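Local coordinates for cytochrome P450 113A1 (Saccharopolyspora erythraea, PDB 2JJN), which hydroxylates erythromycin D at C-12 to give erythromycin C, a heme-dependent monooxygenase step in erythromycin biosynthesis, at residues E131-V136 with A372-L377; E203-P208 with L226-A231; T36-Q41 with N320-A325; A25-L30 with I253-D258; G272-I277 with V365-I370. The protein carries 2 engineered substitutions. All coordinates share one frame; numbering follows the deposited sequence.

Overall arrangement
Interactions 1, 3 and 5 are buried; 2 and 4 are partly buried. Interactions 1 and 5 share helix 356-374 and are apolar: an aromatic pair with leucines in 1, isoleucines against a leucine in 5. Interaction 4 touches both through helix 228-259: V254 meets L135 and L377, and L257 meets L367. Its own link is polar, a long, water-assisted ion pair to helix 27-40. Interaction 3 uses the far part of that helix: an arginine laid over a peptide, with waters to the aspartate. Interaction 2 holds the opposite end of helix 228-259, its centre about 42 Å from that of interaction 4, with a short, partly exposed salt bridge.

Interaction 1 of 5, residues E131-V136 with A372-L377; sequences ESFDLV and ARFGRL
F133 and F374 come from opposite directions and meet obliquely; F133 CE2 lies 3.7 Å from F374 CZ. The ring centres are 5.7 Å apart and the planes differ by 33°. F133 has CG between its backbone N and carbonyl carbon (chi1 59°), which swings the ring off the strand toward the helix end. L377 touches both rings. Its CD2 sits 3.9 Å above one face of F374, toward the rim, and 4.3 Å from F133 CZ. The aliphatic CG of R373 lies over the centre of the opposite face, so F374 is held between two residues of its own segment. The other methyl of L377, CD1, meets L135 CD1 at 4.2 Å. The chain turns back at G375, which has positive phi and ends the helix; this brings L377 beside F374. On the other side D134 caps the helix that starts at L135: its OD2 takes the N-H of V136 at 2.9 Å, from above the carboxylate plane. D134 also hydrogen-bonds H398 through OD1 and the backbone N of L399 through OD2. F133 pairs through its backbone with V401 in the small antiparallel sheet of strands 132-134, 400-402 and 378-379. L135 and L377 both rest on V254 of helix 228-259. The contact lies where this sheet, that helix and the end of helix 356-374 meet.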
# COMPACT_ATOMS: atom_id res chain seq x y z
N GLU A 131 3.44 -25.14 -12.85
CA GLU A 131 4.67 -24.44 -13.14
C GLU A 131 4.49 -23.20 -14.02
O GLU A 131 5.44 -22.43 -14.21
CB GLU A 131 5.66 -25.40 -13.77
CG GLU A 131 6.04 -26.54 -12.84
CD GLU A 131 7.13 -27.41 -13.41
OE1 GLU A 131 7.20 -27.56 -14.65
OE2 GLU A 131 7.91 -27.97 -12.60
N SER A 132 3.29 -23.00 -14.57
CA SER A 132 2.97 -21.79 -15.33
C SER A 132 1.65 -21.25 -14.81
O SER A 132 0.63 -21.94 -14.88
CB SER A 132 2.81 -22.18 -16.81
OG SER A 132 2.26 -21.12 -17.56
N PHE A 133 1.68 -20.05 -14.22
CA PHE A 133 0.48 -19.54 -13.54
C PHE A 133 0.65 -18.05 -13.32
O PHE A 133 1.75 -17.52 -13.47
CB PHE A 133 0.25 -20.26 -12.20
CG PHE A 133 1.39 -20.14 -11.22
CD1 PHE A 133 1.38 -19.10 -10.27
CD2 PHE A 133 2.42 -21.08 -11.18
CE1 PHE A 133 2.38 -18.99 -9.29
CE2 PHE A 133 3.46 -20.99 -10.24
CZ PHE A 133 3.47 -19.91 -9.30
N ASP A 134 -0.47 -17.40 -12.98
CA ASP A 134 -0.44 -15.98 -12.68
C ASP A 134 -0.16 -15.84 -11.19
O ASP A 134 -0.97 -16.29 -10.39
CB ASP A 134 -1.78 -15.34 -13.03
CG ASP A 134 -1.89 -13.93 -12.53
OD1 ASP A 134 -3.04 -13.46 -12.34
OD2 ASP A 134 -0.87 -13.28 -12.29
N LEU A 135 0.99 -15.26 -10.81
CA LEU A 135 1.27 -15.09 -9.40
C LEU A 135 0.19 -14.29 -8.68
O LEU A 135 -0.08 -14.51 -7.51
CB LEU A 135 2.63 -14.36 -9.24
CG LEU A 135 3.10 -14.17 -7.80
CD1 LEU A 135 3.44 -15.51 -7.26
CD2 LEU A 135 4.27 -13.22 -7.75
N VAL A 136 -0.43 -13.33 -9.38
CA VAL A 136 -1.42 -12.49 -8.72
C VAL A 136 -2.71 -13.30 -8.43
O VAL A 136 -3.17 -13.38 -7.31
CB VAL A 136 -1.72 -11.23 -9.56
CG1 VAL A 136 -2.85 -10.41 -8.90
CG2 VAL A 136 -0.49 -10.38 -9.73
N ALA A 372 11.15 -21.85 -1.28
CA ALA A 372 11.13 -23.22 -0.79
C ALA A 372 10.61 -24.19 -1.84
O ALA A 372 11.13 -25.30 -2.02
CB ALA A 372 10.29 -23.33 0.52
N ARG A 373 9.55 -23.79 -2.54
CA ARG A 373 8.94 -24.70 -3.50
C ARG A 373 9.65 -24.69 -4.83
O ARG A 373 9.90 -25.77 -5.42
CB ARG A 373 7.44 -24.39 -3.70
CG ARG A 373 6.79 -25.39 -4.67
CD ARG A 373 5.26 -25.21 -4.75
NE ARG A 373 4.70 -25.92 -5.93
CZ ARG A 373 4.33 -27.20 -5.95
NH1 ARG A 373 4.51 -28.00 -4.89
NH2 ARG A 373 3.85 -27.71 -7.07
N PHE A 374 9.99 -23.52 -5.32
CA PHE A 374 10.40 -23.42 -6.75
C PHE A 374 11.88 -23.03 -6.88
O PHE A 374 12.45 -23.16 -8.00
CB PHE A 374 9.62 -22.30 -7.40
CG PHE A 374 8.11 -22.48 -7.42
CD1 PHE A 374 7.50 -23.50 -8.17
CD2 PHE A 374 7.31 -21.61 -6.69
CE1 PHE A 374 6.10 -23.63 -8.23
CE2 PHE A 374 5.90 -21.71 -6.74
CZ PHE A 374 5.29 -22.72 -7.54
N GLY A 375 12.47 -22.51 -5.81
CA GLY A 375 13.82 -21.90 -5.86
C GLY A 375 13.87 -20.51 -6.50
O GLY A 375 14.64 -19.67 -6.07
N ARG A 376 13.09 -20.32 -7.56
CA ARG A 376 12.96 -19.03 -8.25
C ARG A 376 11.71 -19.03 -9.12
O ARG A 376 11.12 -20.09 -9.39
CB ARG A 376 14.22 -18.76 -9.10
CG ARG A 376 14.35 -19.75 -10.26
CD ARG A 376 15.59 -19.44 -11.16
NE ARG A 376 16.78 -19.80 -10.38
CZ ARG A 376 17.77 -19.00 -9.99
NH1 ARG A 376 17.88 -17.72 -10.37
NH2 ARG A 376 18.73 -19.52 -9.26
N LEU A 377 11.28 -17.84 -9.51
CA LEU A 377 10.28 -17.68 -10.56
C LEU A 377 10.81 -16.65 -11.55
O LEU A 377 11.63 -15.82 -11.18
CB LEU A 377 8.99 -17.10 -9.98
CG LEU A 377 8.28 -18.11 -9.10
CD1 LEU A 377 7.08 -17.36 -8.42
CD2 LEU A 377 7.74 -19.33 -9.86

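Interaction 2 of 5, residues E203-P208 with L226-A231; sequences ERRADP and LDDEEA
R205 grips D228 side-on, with two nitrogens on one oxygen. NE and NH2 of R205 each lie 2.8 Å from D228 OD2 and form a salt bridge. The oxygen sits in the guanidinium plane, but the carboxylate is turned 43° from it. Both nitrogens reach OD2 from the same face of the carboxylate, 35° out of its plane, NE on the syn side and NH2 on the anti side. R205 NH2 also donates to L226 O at 3.1 Å. A water accepts from R205 NH1 at 2.8 Å and lies within hydrogen-bonding reach of the same carbonyl oxygen. The R205 chain bends at chi3 (-63°), which brings the edge with NE and NH2 to D228. The contact joins the end of the P450 G-helix (180-206) to the start of the long I-helix (228-259). That start is fixed by a capping box. D227 OD1 accepts from E230 N at 2.7 Å, and E230 OE2 accepts from D227 N at 3.0 Å. The other oxygen of E230, OE1, forms a salt bridge with R224. Further out, the L226 side chain packs on L98, V101 and V102 of helix 94-105. R205 touches V217, and D228 rests on K198, C201 and A202.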
# COMPACT_ATOMS: atom_id res chain seq x y z
N GLU A 203 -22.84 -7.11 14.98
CA GLU A 203 -22.92 -8.50 15.42
C GLU A 203 -21.91 -8.78 16.53
O GLU A 203 -22.25 -9.47 17.55
CB GLU A 203 -22.73 -9.40 14.19
CG GLU A 203 -23.99 -9.50 13.36
CD GLU A 203 -23.78 -10.35 12.13
OE1 GLU A 203 -22.65 -10.77 11.88
OE2 GLU A 203 -24.78 -10.61 11.42
N ARG A 204 -20.71 -8.26 16.37
CA ARG A 204 -19.69 -8.49 17.43
C ARG A 204 -20.00 -7.67 18.66
O ARG A 204 -19.69 -8.10 19.80
CB ARG A 204 -18.28 -8.19 16.92
CG ARG A 204 -17.88 -9.14 15.79
CD ARG A 204 -17.97 -10.60 16.18
NE ARG A 204 -17.43 -11.42 15.08
CZ ARG A 204 -17.35 -12.74 15.05
NH1 ARG A 204 -17.77 -13.46 16.08
NH2 ARG A 204 -16.83 -13.35 13.98
N ARG A 205 -20.62 -6.50 18.48
CA ARG A 205 -21.06 -5.73 19.69
C ARG A 205 -22.11 -6.57 20.46
O ARG A 205 -22.17 -6.56 21.71
CB ARG A 205 -21.64 -4.38 19.23
CG ARG A 205 -21.79 -3.35 20.40
CD ARG A 205 -22.38 -2.00 19.89
NE ARG A 205 -21.47 -1.36 18.94
CZ ARG A 205 -20.43 -0.61 19.32
NH1 ARG A 205 -20.26 -0.28 20.62
NH2 ARG A 205 -19.63 -0.13 18.35
N ALA A 206 -22.95 -7.31 19.75
CA ALA A 206 -23.91 -8.18 20.43
C ALA A 206 -23.25 -9.33 21.14
O ALA A 206 -23.70 -9.76 22.19
CB ALA A 206 -24.92 -8.73 19.41
N ASP A 207 -22.19 -9.88 20.51
CA ASP A 207 -21.54 -11.11 21.03
C ASP A 207 -20.05 -11.08 20.70
O ASP A 207 -19.64 -11.70 19.71
CB ASP A 207 -22.20 -12.34 20.42
CG ASP A 207 -21.70 -13.66 21.06
OD1 ASP A 207 -21.03 -13.64 22.11
OD2 ASP A 207 -22.04 -14.71 20.49
N PRO A 208 -19.27 -10.34 21.49
CA PRO A 208 -17.86 -10.16 21.15
C PRO A 208 -17.06 -11.40 21.41
O PRO A 208 -17.32 -12.12 22.40
CB PRO A 208 -17.40 -9.05 22.07
CG PRO A 208 -18.48 -8.94 23.15
CD PRO A 208 -19.70 -9.56 22.65
N LEU A 226 -15.30 3.49 19.66
CA LEU A 226 -15.80 3.60 18.29
C LEU A 226 -17.25 3.25 18.23
O LEU A 226 -17.67 2.26 18.84
CB LEU A 226 -15.03 2.66 17.35
CG LEU A 226 -13.49 2.81 17.39
CD1 LEU A 226 -12.80 1.76 16.51
CD2 LEU A 226 -13.05 4.21 16.99
N ASP A 227 -18.03 4.01 17.46
CA ASP A 227 -19.35 3.49 17.09
C ASP A 227 -19.24 2.53 15.90
O ASP A 227 -18.15 2.28 15.41
CB ASP A 227 -20.36 4.62 16.86
CG ASP A 227 -20.01 5.51 15.67
OD1 ASP A 227 -19.30 5.08 14.74
OD2 ASP A 227 -20.51 6.65 15.68
N ASP A 228 -20.35 1.92 15.49
CA ASP A 228 -20.22 0.88 14.47
C ASP A 228 -19.76 1.50 13.13
O ASP A 228 -19.02 0.89 12.39
CB ASP A 228 -21.55 0.16 14.24
CG ASP A 228 -21.92 -0.80 15.34
OD1 ASP A 228 -23.09 -1.23 15.28
OD2 ASP A 228 -21.06 -1.14 16.21
N GLU A 229 -20.26 2.70 12.85
CA GLU A 229 -19.83 3.44 11.64
C GLU A 229 -18.31 3.60 11.63
O GLU A 229 -17.64 3.27 10.64
CB GLU A 229 -20.49 4.81 11.63
CG GLU A 229 -20.05 5.61 10.41
CD GLU A 229 -20.77 6.94 10.26
OE1 GLU A 229 -21.35 7.47 11.25
OE2 GLU A 229 -20.72 7.46 9.10
N GLU A 230 -17.74 4.13 12.71
CA GLU A 230 -16.28 4.32 12.78
C GLU A 230 -15.54 3.01 12.69
O GLU A 230 -14.52 2.90 11.98
CB GLU A 230 -15.91 4.99 14.11
CG GLU A 230 -16.39 6.44 14.19
CD GLU A 230 -16.17 7.06 15.54
OE1 GLU A 230 -15.61 8.19 15.58
OE2 GLU A 230 -16.58 6.44 16.55
N ALA A 231 -15.98 1.99 13.43
CA ALA A 231 -15.30 0.69 13.37
C ALA A 231 -15.37 0.09 11.97
O ALA A 231 -14.42 -0.53 11.51
CB ALA A 231 -15.91 -0.28 14.42
O HOH W 1 -17.61 0.69 20.99

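Interaction 3 of 5, residues T36-Q41 with N320-A325; sequences TMREKQ and NRDSDA
R38 lays one face of its guanidinium over the peptide between R321 and D322. R321 C is 4.0 Å above the plane, over its centre. R321 O lies over the same face, 3.3 Å from R38 NH2, with an angle too poor for a hydrogen bond. The R38 chain runs past D322 in the opposite direction, with CD 3.8 Å from D322 CG. D322 OD2 lies well out of the guanidinium plane, so the charges only sit near each other. Water 3 makes the link instead, 3.2 Å from R38 NE and 2.8 Å from D322 OD2. Water 2 joins R38 NE to S323 N. R38 NH1 hydrogen-bonds S318 OG, and D322 OD1 accepts from H56 N. R321 leads away to a salt bridge with D330 and a cation-pi contact with Y284. D322 OD2 accepts from D324 N at 2.9 Å, an Asx turn. This turn follows the short helix 316-320, where the P450 chain enters the meander before its heme-ligand loop, here covered by the A-helix (27-40).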
# COMPACT_ATOMS: atom_id res chain seq x y z
N THR A 36 14.30 14.41 -13.69
CA THR A 36 14.44 15.75 -14.25
C THR A 36 13.76 16.79 -13.36
O THR A 36 14.26 17.92 -13.20
CB THR A 36 13.92 15.84 -15.68
OG1 THR A 36 12.51 15.56 -15.72
CG2 THR A 36 14.69 14.88 -16.59
N MET A 37 12.63 16.43 -12.77
CA MET A 37 11.89 17.38 -11.95
C MET A 37 12.60 17.60 -10.63
O MET A 37 12.65 18.73 -10.13
CB MET A 37 10.46 16.87 -11.69
CG MET A 37 9.58 16.71 -12.97
SD MET A 37 9.38 18.30 -13.83
CE MET A 37 8.10 18.98 -12.76
N ARG A 38 13.17 16.55 -10.06
CA ARG A 38 14.00 16.78 -8.86
C ARG A 38 15.10 17.81 -9.11
O ARG A 38 15.38 18.68 -8.27
CB ARG A 38 14.65 15.50 -8.37
CG ARG A 38 13.70 14.53 -7.69
CD ARG A 38 14.47 13.45 -6.84
NE ARG A 38 15.36 12.66 -7.70
CZ ARG A 38 14.97 11.65 -8.49
NH1 ARG A 38 13.70 11.28 -8.56
NH2 ARG A 38 15.87 10.98 -9.25
N GLU A 39 15.73 17.70 -10.29
CA GLU A 39 16.78 18.66 -10.66
C GLU A 39 16.28 20.07 -10.94
O GLU A 39 16.79 21.04 -10.38
CB GLU A 39 17.66 18.12 -11.79
CG GLU A 39 18.73 19.12 -12.26
CD GLU A 39 19.50 18.68 -13.51
OE1 GLU A 39 19.69 17.47 -13.73
OE2 GLU A 39 19.96 19.57 -14.27
N LYS A 40 15.25 20.17 -11.80
CA LYS A 40 14.87 21.44 -12.41
C LYS A 40 13.59 22.07 -11.88
O LYS A 40 13.38 23.27 -12.07
CB LYS A 40 14.77 21.24 -13.93
CG LYS A 40 16.12 21.01 -14.60
CD LYS A 40 16.04 20.92 -16.12
CE LYS A 40 17.44 20.95 -16.71
NZ LYS A 40 17.52 20.41 -18.09
N GLN A 41 12.69 21.29 -11.26
CA GLN A 41 11.40 21.85 -10.86
C GLN A 41 10.86 20.95 -9.72
O GLN A 41 9.91 20.20 -9.88
CB GLN A 41 10.43 21.85 -12.05
CG GLN A 41 9.14 22.61 -11.84
CD GLN A 41 9.29 24.12 -11.96
OE1 GLN A 41 8.73 24.74 -12.89
NE2 GLN A 41 10.04 24.72 -11.03
N ASN A 320 12.45 8.17 -2.92
CA ASN A 320 13.22 6.92 -2.74
C ASN A 320 14.34 6.76 -3.79
O ASN A 320 15.22 5.95 -3.60
CB ASN A 320 12.28 5.73 -2.85
CG ASN A 320 11.38 5.54 -1.61
OD1 ASN A 320 11.44 6.28 -0.63
ND2 ASN A 320 10.51 4.50 -1.71
N ARG A 321 14.24 7.46 -4.92
CA ARG A 321 15.30 7.37 -5.98
C ARG A 321 16.18 8.64 -5.97
O ARG A 321 16.93 8.90 -6.93
CB ARG A 321 14.61 7.21 -7.34
CG ARG A 321 13.76 5.93 -7.44
CD ARG A 321 14.55 4.64 -7.20
NE ARG A 321 13.79 3.50 -7.67
CZ ARG A 321 13.96 2.89 -8.85
NH1 ARG A 321 14.96 3.24 -9.65
NH2 ARG A 321 13.17 1.89 -9.22
N ASP A 322 16.05 9.42 -4.89
CA ASP A 322 16.81 10.72 -4.76
C ASP A 322 18.23 10.49 -4.24
O ASP A 322 18.41 10.01 -3.14
CB ASP A 322 16.03 11.60 -3.79
CG ASP A 322 16.53 13.01 -3.72
OD1 ASP A 322 15.81 13.88 -3.19
OD2 ASP A 322 17.71 13.24 -4.10
N SER A 323 19.23 10.80 -5.08
CA SER A 323 20.59 10.52 -4.69
C SER A 323 21.03 11.35 -3.47
O SER A 323 22.06 11.03 -2.80
CB SER A 323 21.53 10.76 -5.87
OG SER A 323 21.63 12.15 -6.14
N ASP A 324 20.29 12.42 -3.17
CA ASP A 324 20.55 13.13 -1.92
C ASP A 324 20.25 12.32 -0.67
O ASP A 324 20.77 12.60 0.43
CB ASP A 324 19.81 14.47 -1.90
CG ASP A 324 20.39 15.49 -2.89
OD1 ASP A 324 21.58 15.34 -3.32
OD2 ASP A 324 19.69 16.47 -3.20
N ALA A 325 19.41 11.29 -0.80
CA ALA A 325 18.94 10.51 0.32
C ALA A 325 19.50 9.10 0.33
O ALA A 325 19.56 8.43 1.38
CB ALA A 325 17.40 10.46 0.28
O HOH W 2 18.47 12.10 -7.67
O HOH W 3 17.98 14.26 -6.69

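Interaction 4 of 5, residues A25-L30 with I253-D258; sequences ADETAL and IVRTLD
E27 meets R255 through a long ion pair and a bridging water, the one direct meeting of the two segments. Just before it, A25 rests on H388, a residue that R255 also touches. D26 caps the helix that begins at E27: its OD1 accepts from A29 N at 3.1 Å, from above the carboxylate plane. E27 extends straight out, with CG anti to the backbone N (chi1 178°). Its OE1 is 3.9 Å from R255 NH1, a long salt bridge, and the two flat groups are 39° apart. Water 4 bridges the pair. It donates to E27 OE1 at 2.6 Å and accepts from R255 NH2 at 2.9 Å, lying in the guanidinium plane. Each group has a stronger polar partner outside: E27 OE1 a salt bridge with R285 NE, R255 NH2 a hydrogen bond with N252 OD1. R285 also bonds T256, so it spans both segments. At L30, the backbone N closes the first helical turn onto D26 O. The contact joins the start of the P450 A-helix (27-40) to the late part of the central I-helix (228-259).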
# COMPACT_ATOMS: atom_id res chain seq x y z
N ALA A 25 2.28 3.41 -15.80
CA ALA A 25 2.58 2.15 -16.49
C ALA A 25 3.95 2.08 -17.13
O ALA A 25 4.55 1.00 -17.16
CB ALA A 25 1.53 1.87 -17.52
N ASP A 26 4.43 3.19 -17.68
CA ASP A 26 5.77 3.23 -18.23
C ASP A 26 6.72 3.67 -17.15
O ASP A 26 7.01 4.85 -16.99
CB ASP A 26 5.83 4.21 -19.40
CG ASP A 26 7.15 4.14 -20.18
OD1 ASP A 26 8.20 3.68 -19.65
OD2 ASP A 26 7.16 4.59 -21.36
N GLU A 27 7.23 2.69 -16.41
CA GLU A 27 8.00 3.01 -15.21
C GLU A 27 9.29 3.75 -15.55
O GLU A 27 9.66 4.72 -14.85
CB GLU A 27 8.29 1.73 -14.44
CG GLU A 27 9.11 1.90 -13.21
CD GLU A 27 9.58 0.57 -12.70
OE1 GLU A 27 8.82 -0.05 -11.92
OE2 GLU A 27 10.73 0.21 -13.09
N THR A 28 9.97 3.33 -16.60
CA THR A 28 11.23 3.97 -16.96
C THR A 28 11.02 5.45 -17.32
O THR A 28 11.81 6.32 -16.86
CB THR A 28 11.89 3.24 -18.14
OG1 THR A 28 12.15 1.91 -17.68
CG2 THR A 28 13.23 3.96 -18.56
N ALA A 29 9.97 5.72 -18.10
CA ALA A 29 9.67 7.10 -18.50
C ALA A 29 9.30 7.94 -17.28
O ALA A 29 9.70 9.11 -17.19
CB ALA A 29 8.54 7.15 -19.54
N LEU A 30 8.55 7.35 -16.37
CA LEU A 30 8.14 8.05 -15.15
C LEU A 30 9.38 8.36 -14.32
O LEU A 30 9.53 9.48 -13.88
CB LEU A 30 7.16 7.21 -14.35
CG LEU A 30 6.75 7.83 -13.00
CD1 LEU A 30 6.10 9.19 -13.26
CD2 LEU A 30 5.76 6.88 -12.30
N ILE A 253 8.18 -7.67 -5.82
CA ILE A 253 9.34 -8.41 -5.31
C ILE A 253 9.73 -9.43 -6.36
O ILE A 253 10.90 -9.52 -6.72
CB ILE A 253 8.93 -9.14 -3.99
CG1 ILE A 253 8.90 -8.12 -2.84
CG2 ILE A 253 9.90 -10.27 -3.69
CD1 ILE A 253 8.27 -8.68 -1.56
N VAL A 254 8.77 -10.19 -6.89
CA VAL A 254 9.18 -11.18 -7.88
C VAL A 254 9.70 -10.55 -9.17
O VAL A 254 10.73 -11.01 -9.75
CB VAL A 254 7.99 -12.14 -8.19
CG1 VAL A 254 8.39 -13.08 -9.36
CG2 VAL A 254 7.67 -12.90 -6.90
N ARG A 255 9.08 -9.45 -9.60
CA ARG A 255 9.59 -8.73 -10.78
C ARG A 255 11.03 -8.22 -10.60
O ARG A 255 11.88 -8.34 -11.50
CB ARG A 255 8.69 -7.54 -11.12
CG ARG A 255 7.46 -7.83 -11.86
CD ARG A 255 7.16 -6.50 -12.68
NE ARG A 255 6.70 -5.48 -11.74
CZ ARG A 255 6.77 -4.16 -11.90
NH1 ARG A 255 7.43 -3.58 -12.92
NH2 ARG A 255 6.20 -3.39 -10.95
N THR A 256 11.29 -7.71 -9.38
CA THR A 256 12.61 -7.12 -9.13
C THR A 256 13.70 -8.21 -9.01
O THR A 256 14.81 -8.07 -9.55
CB THR A 256 12.56 -6.24 -7.92
OG1 THR A 256 11.53 -5.26 -8.08
CG2 THR A 256 13.88 -5.49 -7.76
N LEU A 257 13.37 -9.30 -8.29
CA LEU A 257 14.30 -10.41 -8.26
C LEU A 257 14.54 -11.01 -9.64
O LEU A 257 15.67 -11.43 -9.92
CB LEU A 257 13.81 -11.49 -7.29
CG LEU A 257 13.74 -11.08 -5.85
CD1 LEU A 257 13.09 -12.21 -4.99
CD2 LEU A 257 15.19 -10.82 -5.34
N ASP A 258 13.51 -11.03 -10.50
CA ASP A 258 13.71 -11.59 -11.83
C ASP A 258 14.72 -10.72 -12.62
O ASP A 258 15.40 -11.22 -13.52
CB ASP A 258 12.34 -11.58 -12.52
CG ASP A 258 12.30 -12.37 -13.84
OD1 ASP A 258 13.06 -13.36 -13.98
OD2 ASP A 258 11.47 -11.96 -14.69
O HOH W 4 6.33 -0.79 -12.16

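Interaction 5 of 5, residues G272-I277 with V365-I370; sequences GRIPAI and VALEEI
I274 and I277 lie one helical turn apart and share the CD2 methyl of L367. I274 CG2 is 3.9 Å from L367 CD2, and I277 CG2 is also 3.9 Å from it. Both isoleucines have the same conformation, with CG2 anti to the backbone N and CG1 beside it (chi1 -70° in I274). This turns the two CG2 methyls toward the same leucine branch. L367 has CG anti to its own N (chi1 -177°) and a second torsion of 56°, which carries CD2 out between them. It meets I274 obliquely and I277 at about a right angle. The extended arm of I274 passes beside L367 and ends on the next residue, with CD1 3.6 Å from E368 CG. The backbones come close here: the CA atoms of I274 and L367 are 7.4 Å apart. These are the K-helix (274-284) and L-helix (356-374) of the P450 fold; the first carries the family's ExxR motif, and the second follows the cysteine ligand C353. L367 is also covered by I253 and L257 of the I-helix and by W264. E368 gives only its aliphatic part to I274. Its chain runs on extended beyond CG, and its carboxylate is held by R364 and by R119 of helix 115-127. R119 also pairs with E369, whose other oxygen meets R123.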
# COMPACT_ATOMS: atom_id res chain seq x y z
N GLY A 272 17.59 -15.76 5.80
CA GLY A 272 17.71 -14.58 6.64
C GLY A 272 17.90 -13.30 5.85
O GLY A 272 17.77 -12.23 6.40
N ARG A 273 18.28 -13.46 4.58
CA ARG A 273 18.45 -12.33 3.64
C ARG A 273 17.09 -11.77 3.17
O ARG A 273 17.04 -10.68 2.60
CB ARG A 273 19.24 -12.80 2.40
CG ARG A 273 20.75 -13.03 2.71
CD ARG A 273 21.46 -13.95 1.70
NE ARG A 273 22.85 -14.13 2.14
CZ ARG A 273 23.69 -15.11 1.80
NH1 ARG A 273 23.37 -16.14 0.99
NH2 ARG A 273 24.92 -15.07 2.32
N ILE A 274 16.00 -12.50 3.42
CA ILE A 274 14.73 -12.08 2.86
C ILE A 274 14.15 -10.74 3.37
O ILE A 274 13.71 -9.91 2.56
CB ILE A 274 13.74 -13.24 2.91
CG1 ILE A 274 14.20 -14.30 1.90
CG2 ILE A 274 12.29 -12.82 2.72
CD1 ILE A 274 13.43 -15.63 1.96
N PRO A 275 14.14 -10.51 4.70
CA PRO A 275 13.68 -9.20 5.15
C PRO A 275 14.35 -8.03 4.43
O PRO A 275 13.66 -7.02 4.11
CB PRO A 275 13.98 -9.23 6.66
CG PRO A 275 13.79 -10.69 6.98
CD PRO A 275 14.47 -11.39 5.85
N ALA A 276 15.67 -8.10 4.23
CA ALA A 276 16.38 -6.98 3.56
C ALA A 276 15.98 -6.85 2.09
O ALA A 276 15.96 -5.72 1.52
CB ALA A 276 17.88 -7.22 3.66
N ILE A 277 15.65 -7.99 1.47
CA ILE A 277 15.15 -7.95 0.08
C ILE A 277 13.80 -7.25 0.08
O ILE A 277 13.54 -6.37 -0.77
CB ILE A 277 14.99 -9.37 -0.49
CG1 ILE A 277 16.37 -9.92 -0.85
CG2 ILE A 277 14.06 -9.38 -1.72
CD1 ILE A 277 16.35 -11.44 -1.20
N VAL A 365 7.02 -14.25 4.42
CA VAL A 365 6.56 -15.63 4.34
C VAL A 365 6.30 -16.02 2.89
O VAL A 365 6.71 -17.09 2.44
CB VAL A 365 5.31 -15.85 5.22
CG1 VAL A 365 4.76 -17.26 4.99
CG2 VAL A 365 5.65 -15.68 6.69
N ALA A 366 5.68 -15.13 2.14
CA ALA A 366 5.42 -15.46 0.74
C ALA A 366 6.72 -15.71 -0.03
O ALA A 366 6.81 -16.70 -0.83
CB ALA A 366 4.62 -14.34 0.07
N LEU A 367 7.72 -14.85 0.14
CA LEU A 367 8.96 -15.08 -0.58
C LEU A 367 9.69 -16.37 -0.09
O LEU A 367 10.21 -17.15 -0.93
CB LEU A 367 9.87 -13.87 -0.49
CG LEU A 367 11.19 -13.96 -1.28
CD1 LEU A 367 10.88 -14.26 -2.74
CD2 LEU A 367 11.95 -12.62 -1.17
N GLU A 368 9.64 -16.60 1.22
CA GLU A 368 10.18 -17.85 1.74
C GLU A 368 9.57 -19.05 1.05
O GLU A 368 10.28 -20.01 0.71
CB GLU A 368 9.95 -17.95 3.24
CG GLU A 368 10.85 -16.99 4.06
CD GLU A 368 10.46 -17.00 5.55
OE1 GLU A 368 9.39 -17.56 5.91
OE2 GLU A 368 11.21 -16.41 6.37
N GLU A 369 8.24 -19.02 0.89
CA GLU A 369 7.53 -20.18 0.36
C GLU A 369 7.72 -20.34 -1.14
O GLU A 369 7.77 -21.47 -1.65
CB GLU A 369 6.04 -20.07 0.72
CG GLU A 369 5.81 -20.17 2.20
CD GLU A 369 6.16 -21.55 2.74
OE1 GLU A 369 5.76 -22.52 2.07
OE2 GLU A 369 6.86 -21.65 3.77
N ILE A 370 7.85 -19.21 -1.85
CA ILE A 370 8.14 -19.27 -3.28
C ILE A 370 9.48 -19.96 -3.46
O ILE A 370 9.63 -20.84 -4.32
CB ILE A 370 8.14 -17.86 -3.88
CG1 ILE A 370 6.69 -17.35 -3.94
CG2 ILE A 370 8.82 -17.85 -5.26
CD1 ILE A 370 6.60 -15.85 -4.29